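Sugar ABC transporter substrate-binding protein, BlMnBP1 (Bifidobacterium animalis subsp. lactis ATCC 27673, PDB 6I5R) binds beta-manno-oligosaccharides such as mannobiose and probably hands them to its ABC transporter for uptake by the bacterium. Local coordinates at residues R46-M49 and T53-G56; K57-Y62 and V75-D80; V106-F111 and G387-L392; N394-S397 and G402-N405. One frame throughout, in Å; residues are numbered along the deposited sequence.

Contact 1. Residues R46-M49 and T53-G56; sequences RTDM and TYPG. With BMA (beta-D-mannopyranose), chain B.
Chi1 of -176° swings the Y54 ring across to M49. M49 has CG beside its own backbone N (chi1 -63°), and the two side chains run next to each other in the same direction. CG of M49 sits over one face of the Y54 ring, 3.8 Å from the ring centroid, in a CH-pi contact. SD lies farther out and oblique, 5.1 Å from that centroid, a loose Met-aromatic contact. The same sulfur lies over the centre of the R46 guanidinium. The folded R46 chain holds D48 with NE and NH2, one to each oxygen. Its NE gives to D48 OD1 at 2.9 Å, and its NH2 gives to D48 OD2 at 2.8 Å in a nearly straight bond. This salt bridge holds the guanidinium edge near the Y54 hydroxyl. R46 NH2 reaches Y54 OH at 3.2 Å, but the bond is weak. The stronger partner of that hydroxyl is E354, which also pairs with R46 NH1. Both segments belong to the loop between strand 38-44 and helix 59-69 of a periplasmic-binding-protein fold, and R46, T47 and D48 line the glycan pocket. D48 CB lies 3.4 Å from O1 of the mannose, and T47 OG1 lies 3.6 Å from its C1. D48 OD2 stands 3.4 Å from Y54 CE1, with carboxylate and ring planes 75° apart.

Contact 2. Residues K57-Y62 and V75-D80; sequences KNWKSY and VKVQTD
The contact lies in a beta-alpha-beta unit made of strand 38-44, helix 59-69 and strand 73-79. W59, in the first turn of the helix, meets V77 of the strand. The two side chains cross at about a right angle. With chi1 at -175°, V77 CG1 lies over one face of the indole. It is 4.1 Å from the centroid of the five-membered ring, 25° off the ring normal, a CH-pi contact. The closest atom pair is V77 CG1 and W59 CD1, at 3.8 Å. The other methyl, CG2, faces W59 CB at 4.1 Å, so both branches of the valine take part. T79 adds a looser touch. Its CG2 stands 4.4 Å from W59 NE1 and comes in obliquely, while its hydroxyl is bonded to N50. Strands 38-44 and 73-79 run parallel in the sheet, and the helix between them is the crossover that packs against it. W59 also meets F42 of strand 38-44 edge-to-face, and its NE1 makes a weak hydrogen bond to N44. The indole of this helix thus packs on residues of both strands. N58 is the N-cap of the helix. Its OD1 accepts from S61 N at 2.9 Å, with the donor nearly along the C=O axis. ND2 of N58 bonds to the backbone of L51, which ties the cap to the preceding loop.

Contact 3. Residues V106-F111 and G387-L392; sequences VDKSEF and GQEDLL. With ZN (zinc ion), chain J.
The carboxylates of D107 and D390 meet at a zinc ion with their planes 49° apart. Each turns both oxygens to the metal, so each is a bidentate ligand. The zinc site joins the loop after strand 100-102 to the residues just before helix 391-399, segments far apart in sequence. D107 OD2 binds zinc at 2.1 Å and D107 OD1 at 2.3 Å. D390 OD2 binds at 2.1 Å and D390 OD1 at 2.2 Å. S109 OG binds at 2.3 Å; chi1 of 65° turns the hydroxyl to the ion. A water and N394 from the next turn of the helix complete the shell. The charge of the zinc probably balances the two carboxylates. Away from the metal, the F111 ring has CA of K108 over the centre of one face. D107 has a second role within its own segment. Its OD1 accepts from S109 N at 2.7 Å, which makes an Asx turn. The bond comes to the anti side of OD1, out of the carboxylate plane. The turn carries the S109 hydroxyl round to the ion that D107 also binds. Y136 of strand 135-136 lies against K108, S109, E389 and D390. Farther from the metal, the extended K108 chain crosses E389 at about a right angle. The carboxylate of E389 makes a weak bond to D137 N. A water accepts from K108 NZ at 3.0 Å and lies 3.1 Å from E389 O, to which it may donate.

Contact 4. Residues N394-S397 and G402-N405; sequences NVNS and GINN. With ZN (zinc ion), chain J.
N396 makes two hydrogen bonds to the backbone of I403. Its OD1 accepts from I403 N at 2.7 Å, and its ND2 gives to I403 O at 3.0 Å. The second bond is the straighter, with an N-H...O angle of 161°, and I403 O lies in the amide plane of N396. I403 N instead comes to OD1 tilted 29° from the carbonyl plane. Gripped at both ends, the amide is fixed in its rotation. Its chi1 of -123° is away from the usual staggered values, which suggests that the two bonds set the pose. G402 N is also close to OD1, at 3.1 Å, but the angle is too poor for a bond. Around the amide, I403 CB packs on OD1 at 3.6 Å, and N405 CB lies 4.1 Å from ND2. W436 of helix 425-443 also touches N396. The I403 side chain packs on L222, I207 and F229. On the same helix as N396, N394 binds the zinc ion through OD1 at 2.3 Å. N396 thus ties helix 391-399 to the loop that follows it, where G402 to N405 form a type II beta turn.

How the contacts relate
Contact 1 is buried beside the glycan pocket, contacts 2 and 4 are partly buried, and contact 3 lies at the surface. Contacts 1 and 2 are neighbours, with centres 9 Å apart, joined by a probable hydrogen bond from W59 N to M49 O. Contacts 3 and 4 share helix 391-399, the zinc ion and the water bound to it. The two pairs are well separated, with nearest atoms about 15 to 17 Å apart. Chemistry follows place. In contact 1 a salt bridge beside the sugar meets a methionine packed on a ring, and in contact 2 apolar contact joins helix to sheet. Metal bonds link distant segments at the surface, while a side-chain amide holds a turn.

Contact 1. Residues R46-M49 and T53-G56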
loop_
_atom_site.group_PDB
_atom_site.type_symbol
_atom_site.label_atom_id
_atom_site.label_comp_id
_atom_site.label_asym_id
_atom_site.label_seq_id
_atom_site.Cartn_x
_atom_site.Cartn_y
_atom_site.Cartn_z
ATOM N N ARG A 46 -0.611 -3.398 -12.245
ATOM C CA ARG A 46 -0.625 -2.122 -12.956
ATOM C C ARG A 46 -1.149 -2.335 -14.376
ATOM O O ARG A 46 -0.428 -2.268 -15.369
ATOM C CB ARG A 46 0.767 -1.498 -12.931
ATOM C CG ARG A 46 1.226 -1.143 -11.515
ATOM C CD ARG A 46 0.295 -0.100 -10.840
ATOM N NE ARG A 46 0.146 1.081 -11.667
ATOM C CZ ARG A 46 0.957 2.131 -11.606
ATOM N NH1 ARG A 46 1.976 2.153 -10.751
ATOM N NH2 ARG A 46 0.755 3.149 -12.414
ATOM N N THR A 47 -2.453 -2.603 -14.445
ATOM C CA THR A 47 -3.108 -2.732 -15.742
ATOM C C THR A 47 -2.900 -1.484 -16.584
ATOM O O THR A 47 -2.762 -1.557 -17.813
ATOM C CB THR A 47 -4.602 -2.978 -15.538
ATOM O OG1 THR A 47 -5.147 -1.925 -14.724
ATOM C CG2 THR A 47 -4.851 -4.277 -14.852
ATOM N N ASP A 48 -2.894 -0.321 -15.939
ATOM C CA ASP A 48 -2.677 0.924 -16.665
ATOM C C ASP A 48 -1.335 0.937 -17.400
ATOM O O ASP A 48 -1.262 1.366 -18.558
ATOM C CB ASP A 48 -2.797 2.103 -15.694
ATOM C CG ASP A 48 -1.797 2.052 -14.537
ATOM O OD1 ASP A 48 -1.305 0.961 -14.188
ATOM O OD2 ASP A 48 -1.551 3.142 -13.940
ATOM N N MET A 49 -0.266 0.467 -16.759
ATOM C CA MET A 49 1.046 0.416 -17.406
ATOM C C MET A 49 1.161 -0.666 -18.473
ATOM O O MET A 49 2.184 -0.728 -19.179
ATOM C CB MET A 49 2.125 0.190 -16.350
ATOM C CG MET A 49 2.236 1.300 -15.360
ATOM S SD MET A 49 3.460 1.019 -14.083
ATOM C CE MET A 49 4.935 0.806 -15.070
ATOM N N THR A 53 -1.013 3.480 -24.198
ATOM C CA THR A 53 -1.359 4.878 -23.949
ATOM C C THR A 53 -1.114 5.315 -22.511
ATOM O O THR A 53 -1.582 6.388 -22.107
ATOM C CB THR A 53 -2.822 5.134 -24.293
ATOM O OG1 THR A 53 -3.642 4.214 -23.560
ATOM C CG2 THR A 53 -3.064 4.995 -25.808
ATOM N N TYR A 54 -0.429 4.514 -21.719
ATOM C CA TYR A 54 -0.066 4.964 -20.398
ATOM C C TYR A 54 0.619 6.330 -20.458
ATOM O O TYR A 54 1.645 6.475 -21.133
ATOM C CB TYR A 54 0.852 3.954 -19.755
ATOM C CG TYR A 54 1.183 4.311 -18.348
ATOM C CD1 TYR A 54 0.168 4.503 -17.397
ATOM C CD2 TYR A 54 2.487 4.493 -17.952
ATOM C CE1 TYR A 54 0.467 4.819 -16.092
ATOM C CE2 TYR A 54 2.789 4.823 -16.653
ATOM C CZ TYR A 54 1.780 4.971 -15.721
ATOM O OH TYR A 54 2.095 5.293 -14.408
ATOM N N PRO A 55 0.096 7.348 -19.769
ATOM C CA PRO A 55 0.744 8.675 -19.814
ATOM C C PRO A 55 2.211 8.696 -19.361
ATOM O O PRO A 55 2.918 9.690 -19.634
ATOM C CB PRO A 55 -0.145 9.538 -18.891
ATOM C CG PRO A 55 -1.057 8.581 -18.194
ATOM C CD PRO A 55 -1.217 7.400 -19.110
ATOM N N GLY A 56 2.712 7.649 -18.718
ATOM C CA GLY A 56 4.098 7.637 -18.272
ATOM C C GLY A 56 4.952 6.577 -18.949
ATOM O O GLY A 56 4.691 6.203 -20.097
HETATM C C1 BMA B . -4.858 0.781 -12.426
HETATM C C2 BMA B . -3.822 1.596 -11.611
HETATM C C3 BMA B . -3.437 0.812 -10.363
HETATM C C4 BMA B . -4.652 0.251 -9.671
HETATM C C5 BMA B . -5.559 -0.493 -10.661
HETATM C C6 BMA B . -6.767 -1.093 -9.983
HETATM O O1 BMA B . -5.240 1.661 -13.433
HETATM O O2 BMA B . -4.490 2.814 -11.153
HETATM O O3 BMA B . -2.704 1.585 -9.476
HETATM O O4 BMA B . -4.258 -0.665 -8.648
HETATM O O5 BMA B . -5.955 0.413 -11.678
HETATM O O6 BMA B . -7.280 -2.069 -10.897
#

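Contact 2. Residues K57-Y62 and V75-D80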
loop_
_atom_site.group_PDB
_atom_site.type_symbol
_atom_site.label_atom_id
_atom_site.label_comp_id
_atom_site.label_asym_id
_atom_site.label_seq_id
_atom_site.Cartn_x
_atom_site.Cartn_y
_atom_site.Cartn_z
ATOM N N LYS A 57 5.981 6.084 -18.257
ATOM C CA LYS A 57 6.809 4.987 -18.763
ATOM C C LYS A 57 6.101 3.660 -18.498
ATOM O O LYS A 57 5.933 3.261 -17.343
ATOM C CB LYS A 57 8.180 5.029 -18.096
ATOM C CG LYS A 57 9.261 4.158 -18.719
ATOM C CD LYS A 57 10.565 4.364 -17.959
ATOM C CE LYS A 57 11.654 3.435 -18.470
ATOM N NZ LYS A 57 11.833 3.580 -19.931
ATOM N N ASN A 58 5.696 2.959 -19.552
ATOM C CA ASN A 58 4.907 1.744 -19.367
ATOM C C ASN A 58 5.801 0.506 -19.278
ATOM O O ASN A 58 7.032 0.566 -19.376
ATOM C CB ASN A 58 3.858 1.581 -20.469
ATOM C CG ASN A 58 4.458 1.280 -21.861
ATOM O OD1 ASN A 58 5.650 0.968 -22.006
ATOM N ND2 ASN A 58 3.607 1.381 -22.898
ATOM N N TRP A 59 5.159 -0.643 -19.095
ATOM C CA TRP A 59 5.916 -1.870 -18.905
ATOM C C TRP A 59 6.812 -2.146 -20.098
ATOM O O TRP A 59 7.972 -2.541 -19.928
ATOM C CB TRP A 59 4.984 -3.051 -18.669
ATOM C CG TRP A 59 4.500 -3.072 -17.247
ATOM C CD1 TRP A 59 3.203 -3.138 -16.825
ATOM C CD2 TRP A 59 5.306 -3.003 -16.066
ATOM N NE1 TRP A 59 3.153 -3.139 -15.452
ATOM C CE2 TRP A 59 4.427 -3.045 -14.957
ATOM C CE3 TRP A 59 6.685 -2.919 -15.833
ATOM C CZ2 TRP A 59 4.877 -2.991 -13.634
ATOM C CZ3 TRP A 59 7.134 -2.862 -14.513
ATOM C CH2 TRP A 59 6.226 -2.893 -13.432
ATOM N N LYS A 60 6.288 -1.953 -21.312
ATOM C CA LYS A 60 7.073 -2.252 -22.504
ATOM C C LYS A 60 8.360 -1.454 -22.522
ATOM O O LYS A 60 9.413 -1.963 -22.943
ATOM C CB LYS A 60 6.285 -1.941 -23.771
ATOM C CG LYS A 60 5.238 -2.932 -24.187
ATOM C CD LYS A 60 4.635 -2.462 -25.492
ATOM C CE LYS A 60 3.847 -3.543 -26.180
ATOM N NZ LYS A 60 2.838 -4.140 -25.288
ATOM N N SER A 61 8.289 -0.193 -22.085
ATOM C CA SER A 61 9.460 0.682 -22.056
ATOM C C SER A 61 10.493 0.199 -21.044
ATOM O O SER A 61 11.707 0.237 -21.320
ATOM C CB SER A 61 9.029 2.113 -21.743
ATOM O OG SER A 61 10.133 2.999 -21.773
ATOM N N TYR A 62 10.040 -0.234 -19.857
ATOM C CA TYR A 62 10.960 -0.800 -18.883
ATOM C C TYR A 62 11.596 -2.079 -19.418
ATOM O O TYR A 62 12.809 -2.290 -19.289
ATOM C CB TYR A 62 10.242 -1.122 -17.572
ATOM C CG TYR A 62 9.951 0.064 -16.721
ATOM C CD1 TYR A 62 10.968 0.692 -16.032
ATOM C CD2 TYR A 62 8.656 0.552 -16.588
ATOM C CE1 TYR A 62 10.705 1.799 -15.251
ATOM C CE2 TYR A 62 8.380 1.627 -15.786
ATOM C CZ TYR A 62 9.413 2.259 -15.130
ATOM O OH TYR A 62 9.164 3.357 -14.344
ATOM N N VAL A 75 10.699 -11.019 -20.966
ATOM C CA VAL A 75 9.783 -10.760 -19.868
ATOM C C VAL A 75 8.381 -10.581 -20.431
ATOM O O VAL A 75 8.133 -9.643 -21.198
ATOM C CB VAL A 75 10.203 -9.517 -19.076
ATOM C CG1 VAL A 75 9.276 -9.327 -17.880
ATOM C CG2 VAL A 75 11.652 -9.619 -18.634
ATOM N N LYS A 76 7.463 -11.453 -20.023
ATOM C CA LYS A 76 6.062 -11.364 -20.433
ATOM C C LYS A 76 5.251 -10.835 -19.266
ATOM O O LYS A 76 5.266 -11.440 -18.192
ATOM C CB LYS A 76 5.528 -12.726 -20.845
ATOM C CG LYS A 76 6.166 -13.264 -22.116
ATOM C CD LYS A 76 5.791 -14.703 -22.266
ATOM C CE LYS A 76 4.277 -14.849 -22.375
ATOM N NZ LYS A 76 4.052 -16.278 -22.758
ATOM N N VAL A 77 4.531 -9.741 -19.481
ATOM C CA VAL A 77 3.784 -9.083 -18.407
ATOM C C VAL A 77 2.337 -9.535 -18.467
ATOM O O VAL A 77 1.713 -9.503 -19.538
ATOM C CB VAL A 77 3.871 -7.552 -18.508
ATOM C CG1 VAL A 77 3.181 -6.911 -17.317
ATOM C CG2 VAL A 77 5.290 -7.116 -18.575
ATOM N N GLN A 78 1.789 -9.896 -17.314
ATOM C CA GLN A 78 0.365 -10.172 -17.159
ATOM C C GLN A 78 -0.217 -9.286 -16.063
ATOM O O GLN A 78 0.286 -9.276 -14.936
ATOM C CB GLN A 78 0.130 -11.634 -16.797
ATOM C CG GLN A 78 0.648 -12.636 -17.801
ATOM C CD GLN A 78 0.242 -14.051 -17.433
ATOM O OE1 GLN A 78 -0.208 -14.306 -16.314
ATOM N NE2 GLN A 78 0.364 -14.968 -18.372
ATOM N N THR A 79 -1.282 -8.564 -16.387
ATOM C CA THR A 79 -1.921 -7.680 -15.426
ATOM C C THR A 79 -3.395 -8.021 -15.327
ATOM O O THR A 79 -4.026 -8.372 -16.329
ATOM C CB THR A 79 -1.738 -6.222 -15.829
ATOM O OG1 THR A 79 -2.251 -6.021 -17.153
ATOM C CG2 THR A 79 -0.284 -5.861 -15.786
ATOM N N ASP A 80 -3.928 -7.928 -14.113
ATOM C CA ASP A 80 -5.318 -8.225 -13.793
ATOM C C ASP A 80 -5.945 -7.066 -13.032
ATOM O O ASP A 80 -5.332 -6.520 -12.113
ATOM C CB ASP A 80 -5.387 -9.482 -12.932
ATOM C CG ASP A 80 -5.458 -10.748 -13.751
ATOM O OD1 ASP A 80 -6.311 -10.777 -14.660
ATOM O OD2 ASP A 80 -4.685 -11.716 -13.485
#

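Contact 3. Residues V106-F111 and G387-L392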
loop_
_atom_site.group_PDB
_atom_site.type_symbol
_atom_site.label_atom_id
_atom_site.label_comp_id
_atom_site.label_asym_id
_atom_site.label_seq_id
_atom_site.Cartn_x
_atom_site.Cartn_y
_atom_site.Cartn_z
ATOM N N VAL A 106 -0.674 -13.026 2.039
ATOM C CA VAL A 106 -0.106 -14.321 2.427
ATOM C C VAL A 106 0.510 -14.220 3.811
ATOM O O VAL A 106 1.287 -13.300 4.060
ATOM C CB VAL A 106 0.959 -14.807 1.409
ATOM C CG1 VAL A 106 1.496 -16.118 1.817
ATOM C CG2 VAL A 106 0.372 -14.793 0.041
ATOM N N ASP A 107 0.222 -15.202 4.681
ATOM C CA ASP A 107 0.882 -15.341 5.974
ATOM C C ASP A 107 2.395 -15.397 5.751
ATOM O O ASP A 107 2.905 -16.262 5.035
ATOM C CB ASP A 107 0.372 -16.596 6.710
ATOM C CG ASP A 107 0.821 -16.654 8.177
ATOM O OD1 ASP A 107 1.959 -16.348 8.609
ATOM O OD2 ASP A 107 0.025 -17.093 9.020
ATOM N N LYS A 108 3.126 -14.526 6.454
ATOM C CA LYS A 108 4.581 -14.596 6.424
ATOM C C LYS A 108 5.067 -16.012 6.647
ATOM O O LYS A 108 5.977 -16.486 5.970
ATOM C CB LYS A 108 5.194 -13.706 7.503
ATOM C CG LYS A 108 5.103 -12.239 7.253
ATOM C CD LYS A 108 5.489 -11.545 8.531
ATOM C CE LYS A 108 5.831 -10.103 8.309
ATOM N NZ LYS A 108 6.303 -9.606 9.625
ATOM N N SER A 109 4.485 -16.691 7.625
ATOM C CA SER A 109 4.911 -18.042 7.913
ATOM C C SER A 109 4.717 -18.982 6.726
ATOM O O SER A 109 5.252 -20.099 6.752
ATOM C CB SER A 109 4.133 -18.560 9.117
ATOM O OG SER A 109 2.762 -18.648 8.763
ATOM N N GLU A 110 3.956 -18.575 5.701
ATOM C CA GLU A 110 3.767 -19.401 4.522
ATOM C C GLU A 110 4.628 -18.959 3.346
ATOM O O GLU A 110 4.574 -19.592 2.285
ATOM C CB GLU A 110 2.301 -19.412 4.098
ATOM C CG GLU A 110 1.414 -20.316 4.930
ATOM C CD GLU A 110 -0.005 -20.320 4.437
ATOM O OE1 GLU A 110 -0.922 -20.441 5.278
ATOM O OE2 GLU A 110 -0.210 -20.202 3.208
ATOM N N PHE A 111 5.441 -17.914 3.509
ATOM C CA PHE A 111 6.272 -17.454 2.403
ATOM C C PHE A 111 7.107 -18.589 1.834
ATOM O O PHE A 111 7.219 -18.751 0.616
ATOM C CB PHE A 111 7.199 -16.329 2.857
ATOM C CG PHE A 111 6.524 -14.981 3.008
ATOM C CD1 PHE A 111 5.329 -14.672 2.352
ATOM C CD2 PHE A 111 7.103 -14.009 3.820
ATOM C CE1 PHE A 111 4.733 -13.417 2.515
ATOM C CE2 PHE A 111 6.504 -12.761 3.986
ATOM C CZ PHE A 111 5.338 -12.465 3.322
ATOM N N GLY A 387 10.612 -14.095 17.752
ATOM C CA GLY A 387 9.649 -15.140 17.978
ATOM C C GLY A 387 8.214 -14.747 17.734
ATOM O O GLY A 387 7.344 -15.617 17.787
ATOM N N GLN A 388 7.944 -13.458 17.511
ATOM C CA GLN A 388 6.593 -12.952 17.308
ATOM C C GLN A 388 6.357 -12.520 15.866
ATOM O O GLN A 388 5.357 -11.864 15.584
ATOM C CB GLN A 388 6.309 -11.779 18.253
ATOM C CG GLN A 388 5.953 -12.180 19.678
ATOM C CD GLN A 388 5.334 -11.021 20.500
ATOM O OE1 GLN A 388 4.342 -11.200 21.238
ATOM N NE2 GLN A 388 5.929 -9.839 20.392
ATOM N N GLU A 389 7.232 -12.911 14.940
ATOM C CA GLU A 389 7.139 -12.394 13.578
ATOM C C GLU A 389 5.787 -12.719 12.960
ATOM O O GLU A 389 5.268 -11.943 12.152
ATOM C CB GLU A 389 8.272 -12.984 12.748
ATOM C CG GLU A 389 8.653 -12.211 11.494
ATOM C CD GLU A 389 9.938 -12.753 10.843
ATOM O OE1 GLU A 389 10.373 -13.848 11.211
ATOM O OE2 GLU A 389 10.509 -12.082 9.962
ATOM N N ASP A 390 5.205 -13.837 13.359
ATOM C CA ASP A 390 3.997 -14.398 12.777
ATOM C C ASP A 390 2.744 -14.011 13.546
ATOM O O ASP A 390 1.633 -14.386 13.147
ATOM C CB ASP A 390 4.131 -15.929 12.740
ATOM C CG ASP A 390 3.091 -16.578 11.859
ATOM O OD1 ASP A 390 2.636 -15.924 10.902
ATOM O OD2 ASP A 390 2.715 -17.743 12.109
ATOM N N LEU A 391 2.895 -13.267 14.641
ATOM C CA LEU A 391 1.771 -13.054 15.536
ATOM C C LEU A 391 0.678 -12.215 14.871
ATOM O O LEU A 391 -0.508 -12.542 14.978
ATOM C CB LEU A 391 2.261 -12.381 16.821
ATOM C CG LEU A 391 1.132 -12.188 17.816
ATOM C CD1 LEU A 391 0.653 -13.537 18.332
ATOM C CD2 LEU A 391 1.565 -11.297 18.958
ATOM N N LEU A 392 1.054 -11.155 14.169
ATOM C CA LEU A 392 0.033 -10.326 13.523
ATOM C C LEU A 392 -0.715 -11.126 12.463
ATOM O O LEU A 392 -1.943 -11.055 12.371
ATOM C CB LEU A 392 0.641 -9.068 12.904
ATOM C CG LEU A 392 -0.378 -8.204 12.132
ATOM C CD1 LEU A 392 -1.386 -7.491 13.039
ATOM C CD2 LEU A 392 0.407 -7.228 11.259
HETATM ZN ZN ZN J . 1.430 -17.706 10.435
HETATM O O HOH W 1 4.716 -8.915 12.053
HETATM O O HOH W 2 0.750 -19.183 11.815
#

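Contact 4. Residues N394-S397 and G402-N405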
loop_
_atom_site.group_PDB
_atom_site.type_symbol
_atom_site.label_atom_id
_atom_site.label_comp_id
_atom_site.label_asym_id
_atom_site.label_seq_id
_atom_site.Cartn_x
_atom_site.Cartn_y
_atom_site.Cartn_z
ATOM N N ASN A 394 -1.301 -14.237 12.314
ATOM C CA ASN A 394 -2.124 -15.275 12.907
ATOM C C ASN A 394 -3.341 -14.703 13.621
ATOM O O ASN A 394 -4.434 -15.269 13.547
ATOM C CB ASN A 394 -1.272 -16.092 13.870
ATOM C CG ASN A 394 -0.241 -16.947 13.155
ATOM O OD1 ASN A 394 -0.151 -16.986 11.910
ATOM N ND2 ASN A 394 0.594 -17.580 13.944
ATOM N N VAL A 395 -3.172 -13.598 14.338
ATOM C CA VAL A 395 -4.334 -12.950 14.930
ATOM C C VAL A 395 -5.246 -12.438 13.831
ATOM O O VAL A 395 -6.476 -12.469 13.957
ATOM C CB VAL A 395 -3.888 -11.811 15.865
ATOM C CG1 VAL A 395 -5.089 -10.988 16.334
ATOM C CG2 VAL A 395 -3.076 -12.370 17.050
ATOM N N ASN A 396 -4.650 -11.909 12.765
ATOM C CA ASN A 396 -5.414 -11.395 11.632
ATOM C C ASN A 396 -6.276 -12.486 11.018
ATOM O O ASN A 396 -7.469 -12.294 10.746
ATOM C CB ASN A 396 -4.454 -10.871 10.583
ATOM C CG ASN A 396 -4.683 -9.460 10.245
ATOM O OD1 ASN A 396 -5.780 -8.926 10.459
ATOM N ND2 ASN A 396 -3.655 -8.831 9.677
ATOM N N SER A 397 -5.663 -13.634 10.746
ATOM C CA SER A 397 -6.395 -14.758 10.192
ATOM C C SER A 397 -7.503 -15.221 11.136
ATOM O O SER A 397 -8.673 -15.335 10.737
ATOM C CB SER A 397 -5.402 -15.876 9.891
ATOM O OG SER A 397 -6.071 -17.048 9.509
ATOM N N GLY A 402 -8.422 -9.197 8.797
ATOM C CA GLY A 402 -7.580 -8.908 7.655
ATOM C C GLY A 402 -7.126 -7.466 7.640
ATOM O O GLY A 402 -7.253 -6.771 6.621
ATOM N N ILE A 403 -6.584 -7.026 8.772
ATOM C CA ILE A 403 -6.056 -5.675 8.909
ATOM C C ILE A 403 -4.841 -5.509 8.011
ATOM O O ILE A 403 -3.822 -6.182 8.205
ATOM C CB ILE A 403 -5.696 -5.378 10.369
ATOM C CG1 ILE A 403 -6.961 -5.455 11.230
ATOM C CG2 ILE A 403 -4.976 -4.040 10.473
ATOM C CD1 ILE A 403 -7.965 -4.338 10.961
ATOM N N ASN A 404 -4.937 -4.585 7.053
ATOM C CA ASN A 404 -3.841 -4.278 6.132
ATOM C C ASN A 404 -3.407 -5.522 5.353
ATOM O O ASN A 404 -2.248 -5.637 4.945
ATOM C CB ASN A 404 -2.663 -3.648 6.891
ATOM C CG ASN A 404 -1.897 -2.643 6.054
ATOM O OD1 ASN A 404 -2.483 -1.882 5.273
ATOM N ND2 ASN A 404 -0.574 -2.645 6.200
ATOM N N ASN A 405 -4.340 -6.448 5.127
ATOM C CA ASN A 405 -4.030 -7.732 4.507
ATOM C C ASN A 405 -5.234 -8.209 3.700
ATOM O O ASN A 405 -5.688 -9.345 3.831
ATOM C CB ASN A 405 -3.622 -8.759 5.560
ATOM C CG ASN A 405 -2.975 -9.993 4.950
ATOM O OD1 ASN A 405 -3.480 -11.114 5.101
ATOM N ND2 ASN A 405 -1.839 -9.798 4.251
HETATM ZN ZN ZN J . 1.430 -17.706 10.435
HETATM O O HOH W 2 0.750 -19.183 11.815
#